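Local coordinates for putative uncharacterized protein (Streptococcus mutans, PDB 3BGK) that probably dehydrates the S-form of hydrated NAD(P)H, using ADP and magnesium, and so helps to repair damaged nicotinamide cofactors, at residues L140-T143 with T144-V148; H279-I282 with A283-S287. One frame throughout, in Å; residues are numbered along the deposited sequence.

Both contacts are local, i to i+4 arrangements within single helices of this three-layer alpha/beta protein. Contact 1 sits on helix 139-151 and contact 2 on helix 268-287. Their centres are about 35 Å apart. They lie on opposite sides of the chain's centre and do not touch; their nearest atoms are about 22 Å apart. Contact 2 comes closer to predicted binding residues than contact 1. In contact 1 the side chain of A141 is about 9 Å from G134, predicted to bind NADPHX. In contact 2 the side chain of H279 is about 6 Å from G250, a predicted AMP-binding residue. The potassium ion is about 13 Å from the side chain of Y281.

Contact 1 of 2, residues L140-T143 with T144-V148; sequences LAQT and TFDVV
L140 and T144, A141 and F145, Q142 and D146, and T143 and V147 are joined in turn by i to i+4 backbone hydrogen bonds, the pattern of a continuous alpha helix. The shortest of the four runs from F145 N to A141 O, at 2.7 Å.

T144 adds a side-chain bond to this ladder. Its OG1 lies beside its own backbone N (chi1 -54°) and donates to L140 O at 2.6 Å. T144 N also donates to L140 O, at 3.1 Å. The two donors reach that oxygen from opposite faces of the carbonyl plane, so one acceptor is gripped twice and the buried hydroxyl is satisfied within the helix. CD1 of L140 comes to 3.9 Å from the same OG1.

The helix is the crossover of a beta-alpha-beta unit, between the parallel strands 128-131 and 157-161. T144 and V147 pack on L119 of helix 116-125. F145 goes another way, to M131 on the sheet and to L167 and L168 of helix 163-170, and its ring also meets that of W149, one turn further along, with the planes nearly parallel.

Q142 and D146 form the polar pair of this turn. The Q142 chain bends at chi2, which brings its amide back over the next turn. NE2 then meets D146 OD2 at 2.7 Å. The bond is weak, because its angle is only 115°, and the amide and carboxylate planes are 70° apart. The other carboxylate oxygen, OD1, lies at the edge of the F145 ring, in its plane, and makes a weak, long ion pair with R171. V147 places CG2 against T143 O at 3.2 Å.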
loop_
_atom_site.group_PDB
_atom_site.type_symbol
_atom_site.label_atom_id
_atom_site.label_comp_id
_atom_site.label_asym_id
_atom_site.label_seq_id
_atom_site.Cartn_x
_atom_site.Cartn_y
_atom_site.Cartn_z
ATOM N N LEU A 140 10.453 27.455 0.588
ATOM C CA LEU A 140 9.200 27.005 -0.029
ATOM C C LEU A 140 7.999 27.117 0.922
ATOM O O LEU A 140 6.897 27.458 0.495
ATOM C CB LEU A 140 9.333 25.574 -0.579
ATOM C CG LEU A 140 8.089 24.913 -1.195
ATOM C CD1 LEU A 140 7.521 25.725 -2.365
ATOM C CD2 LEU A 140 8.376 23.475 -1.615
ATOM N N ALA A 141 8.228 26.836 2.204
ATOM C CA ALA A 141 7.189 26.933 3.231
ATOM C C ALA A 141 6.725 28.378 3.454
ATOM O O ALA A 141 5.522 28.638 3.550
ATOM C CB ALA A 141 7.678 26.316 4.531
ATOM N N GLN A 142 7.678 29.307 3.531
ATOM C CA GLN A 142 7.371 30.734 3.705
ATOM C C GLN A 142 6.690 31.372 2.493
ATOM O O GLN A 142 5.806 32.214 2.653
ATOM C CB GLN A 142 8.624 31.533 4.085
ATOM C CG GLN A 142 8.580 32.122 5.496
ATOM C CD GLN A 142 7.490 33.189 5.669
ATOM O OE1 GLN A 142 6.693 33.132 6.608
ATOM N NE2 GLN A 142 7.459 34.162 4.763
ATOM N N THR A 143 7.120 30.977 1.293
ATOM C CA THR A 143 6.498 31.431 0.047
ATOM C C THR A 143 5.037 30.982 0.037
ATOM O O THR A 143 4.130 31.782 -0.219
ATOM C CB THR A 143 7.260 30.895 -1.200
ATOM O OG1 THR A 143 8.559 31.497 -1.262
ATOM C CG2 THR A 143 6.513 31.207 -2.496
ATOM N N THR A 144 4.830 29.705 0.357
ATOM C CA THR A 144 3.508 29.101 0.438
ATOM C C THR A 144 2.644 29.703 1.532
ATOM O O THR A 144 1.470 29.998 1.292
ATOM C CB THR A 144 3.603 27.600 0.687
ATOM O OG1 THR A 144 4.447 27.015 -0.309
ATOM C CG2 THR A 144 2.223 26.963 0.631
ATOM N N PHE A 145 3.207 29.866 2.728
ATOM C CA PHE A 145 2.473 30.484 3.825
ATOM C C PHE A 145 1.868 31.794 3.343
ATOM O O PHE A 145 0.674 32.046 3.535
ATOM C CB PHE A 145 3.377 30.748 5.029
ATOM C CG PHE A 145 2.644 31.291 6.226
ATOM C CD1 PHE A 145 2.170 30.435 7.214
ATOM C CD2 PHE A 145 2.422 32.655 6.361
ATOM C CE1 PHE A 145 1.489 30.933 8.320
ATOM C CE2 PHE A 145 1.740 33.159 7.456
ATOM C CZ PHE A 145 1.276 32.301 8.438
ATOM N N ASP A 146 2.702 32.603 2.689
ATOM C CA ASP A 146 2.318 33.936 2.238
ATOM C C ASP A 146 1.325 33.947 1.075
ATOM O O ASP A 146 0.544 34.889 0.948
ATOM C CB ASP A 146 3.561 34.777 1.920
ATOM C CG ASP A 146 4.334 35.177 3.172
ATOM O OD1 ASP A 146 3.707 35.507 4.205
ATOM O OD2 ASP A 146 5.579 35.165 3.120
ATOM N N VAL A 147 1.353 32.910 0.238
ATOM C CA VAL A 147 0.355 32.753 -0.828
ATOM C C VAL A 147 -1.010 32.527 -0.185
ATOM O O VAL A 147 -1.960 33.278 -0.433
ATOM C CB VAL A 147 0.692 31.584 -1.801
ATOM C CG1 VAL A 147 -0.459 31.329 -2.776
ATOM C CG2 VAL A 147 1.965 31.879 -2.569
ATOM N N VAL A 148 -1.075 31.502 0.665
ATOM C CA VAL A 148 -2.281 31.138 1.407
ATOM C C VAL A 148 -2.812 32.334 2.178
ATOM O O VAL A 148 -3.978 32.683 2.037
ATOM C CB VAL A 148 -2.003 29.959 2.372
ATOM C CG1 VAL A 148 -3.200 29.692 3.290
ATOM C CG2 VAL A 148 -1.629 28.723 1.584
#

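Contact 2 of 2, residues H279-I282 with A283-S287; sequences HSYI and ADQLS
Y281 and Q285 make the main side-chain meeting, one helical turn apart. With CG anti to the backbone N (chi1 172°), the end of the Y281 ring comes nearer to the next turn, where Q285 meets it. Q285 is extended beyond CG and crosses the outer end of the ring at a slant. Its NE2 lies 3.1 Å from CE2 of Y281 and 2.9 Å from Y281 OH. Ring and amide planes are 63° apart, so the two groups are not stacked.

The apolar contact is I282 with L286. The two side chains lie side by side and point the same way. CG2 of I282 touches CD1 of L286 at 4.0 Å. I282 and A283 also pack on I298 of helix 295-310, while Y281 reaches V305 and M309 of that helix.

Backbone hydrogen bonds link each residue from H279 to I282 with the one four places on. The bond from L286 N to I282 O, at 2.9 Å, is nearly straight. S287 OG donates a hydrogen bond to D284 O at 2.5 Å.

Other polar groups have partners outside the segments. D284 OD1 bonds to Y243 OH and G240 N, S280 OG to Q244 OE1, and H279 NE2 to M249 O. Through these bonds this part of helix 268-287 is tied to the loop 238-248 and to the start of helix 249-263, next to the predicted AMP-binding residue G250.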
loop_
_atom_site.group_PDB
_atom_site.type_symbol
_atom_site.label_atom_id
_atom_site.label_comp_id
_atom_site.label_asym_id
_atom_site.label_seq_id
_atom_site.Cartn_x
_atom_site.Cartn_y
_atom_site.Cartn_z
ATOM N N HIS A 279 -11.003 11.738 18.713
ATOM C CA HIS A 279 -9.611 11.360 18.507
ATOM C C HIS A 279 -9.093 10.512 19.684
ATOM O O HIS A 279 -8.676 9.361 19.489
ATOM C CB HIS A 279 -8.807 12.650 18.303
ATOM C CG HIS A 279 -7.323 12.468 18.262
ATOM N ND1 HIS A 279 -6.529 12.574 19.385
ATOM C CD2 HIS A 279 -6.481 12.242 17.227
ATOM C CE1 HIS A 279 -5.264 12.399 19.045
ATOM N NE2 HIS A 279 -5.209 12.205 17.740
ATOM N N SER A 280 -9.158 11.062 20.899
ATOM C CA SER A 280 -8.705 10.350 22.111
ATOM C C SER A 280 -9.624 9.207 22.537
ATOM O O SER A 280 -9.156 8.185 23.059
ATOM C CB SER A 280 -8.502 11.319 23.281
ATOM O OG SER A 280 -7.260 11.992 23.167
ATOM N N TYR A 281 -10.926 9.384 22.324
ATOM C CA TYR A 281 -11.911 8.352 22.636
ATOM C C TYR A 281 -11.650 7.080 21.839
ATOM O O TYR A 281 -11.740 5.980 22.384
ATOM C CB TYR A 281 -13.325 8.873 22.374
ATOM C CG TYR A 281 -14.425 7.845 22.487
ATOM C CD1 TYR A 281 -15.012 7.559 23.712
ATOM C CD2 TYR A 281 -14.896 7.178 21.360
ATOM C CE1 TYR A 281 -16.033 6.617 23.819
ATOM C CE2 TYR A 281 -15.906 6.243 21.454
ATOM C CZ TYR A 281 -16.473 5.967 22.686
ATOM O OH TYR A 281 -17.490 5.038 22.779
ATOM N N ILE A 282 -11.327 7.235 20.555
ATOM C CA ILE A 282 -10.989 6.096 19.697
ATOM C C ILE A 282 -9.691 5.432 20.182
ATOM O O ILE A 282 -9.614 4.201 20.297
ATOM C CB ILE A 282 -10.915 6.504 18.196
ATOM C CG1 ILE A 282 -12.318 6.841 17.674
ATOM C CG2 ILE A 282 -10.286 5.396 17.359
ATOM C CD1 ILE A 282 -12.343 7.673 16.392
ATOM N N ALA A 283 -8.694 6.257 20.497
ATOM C CA ALA A 283 -7.417 5.789 21.027
ATOM C C ALA A 283 -7.622 4.973 22.303
ATOM O O ALA A 283 -6.975 3.934 22.486
ATOM C CB ALA A 283 -6.473 6.963 21.277
ATOM N N ASP A 284 -8.535 5.441 23.165
ATOM C CA ASP A 284 -8.925 4.711 24.379
ATOM C C ASP A 284 -9.512 3.343 24.069
ATOM O O ASP A 284 -9.182 2.372 24.742
ATOM C CB ASP A 284 -9.901 5.520 25.249
ATOM C CG ASP A 284 -9.187 6.471 26.208
ATOM O OD1 ASP A 284 -8.106 6.992 25.847
ATOM O OD2 ASP A 284 -9.698 6.701 27.327
ATOM N N GLN A 285 -10.373 3.264 23.059
ATOM C CA GLN A 285 -10.945 1.975 22.646
ATOM C C GLN A 285 -9.900 1.017 22.092
ATOM O O GLN A 285 -9.895 -0.167 22.440
ATOM C CB GLN A 285 -12.044 2.169 21.610
ATOM C CG GLN A 285 -13.408 2.387 22.213
ATOM C CD GLN A 285 -14.467 2.635 21.170
ATOM O OE1 GLN A 285 -14.271 2.385 19.973
ATOM N NE2 GLN A 285 -15.610 3.129 21.616
ATOM N N LEU A 286 -9.017 1.538 21.240
ATOM C CA LEU A 286 -7.949 0.744 20.636
ATOM C C LEU A 286 -6.867 0.307 21.635
ATOM O O LEU A 286 -6.140 -0.662 21.380
ATOM C CB LEU A 286 -7.311 1.490 19.447
ATOM C CG LEU A 286 -8.142 1.607 18.165
ATOM C CD1 LEU A 286 -7.467 2.512 17.153
ATOM C CD2 LEU A 286 -8.426 0.230 17.561
ATOM N N SER A 287 -6.780 1.011 22.763
ATOM C CA SER A 287 -5.766 0.750 23.789
ATOM C C SER A 287 -5.960 -0.564 24.539
ATOM O O SER A 287 -4.988 -1.153 25.032
ATOM C CB SER A 287 -5.705 1.898 24.799
ATOM O OG SER A 287 -6.851 1.926 25.638
#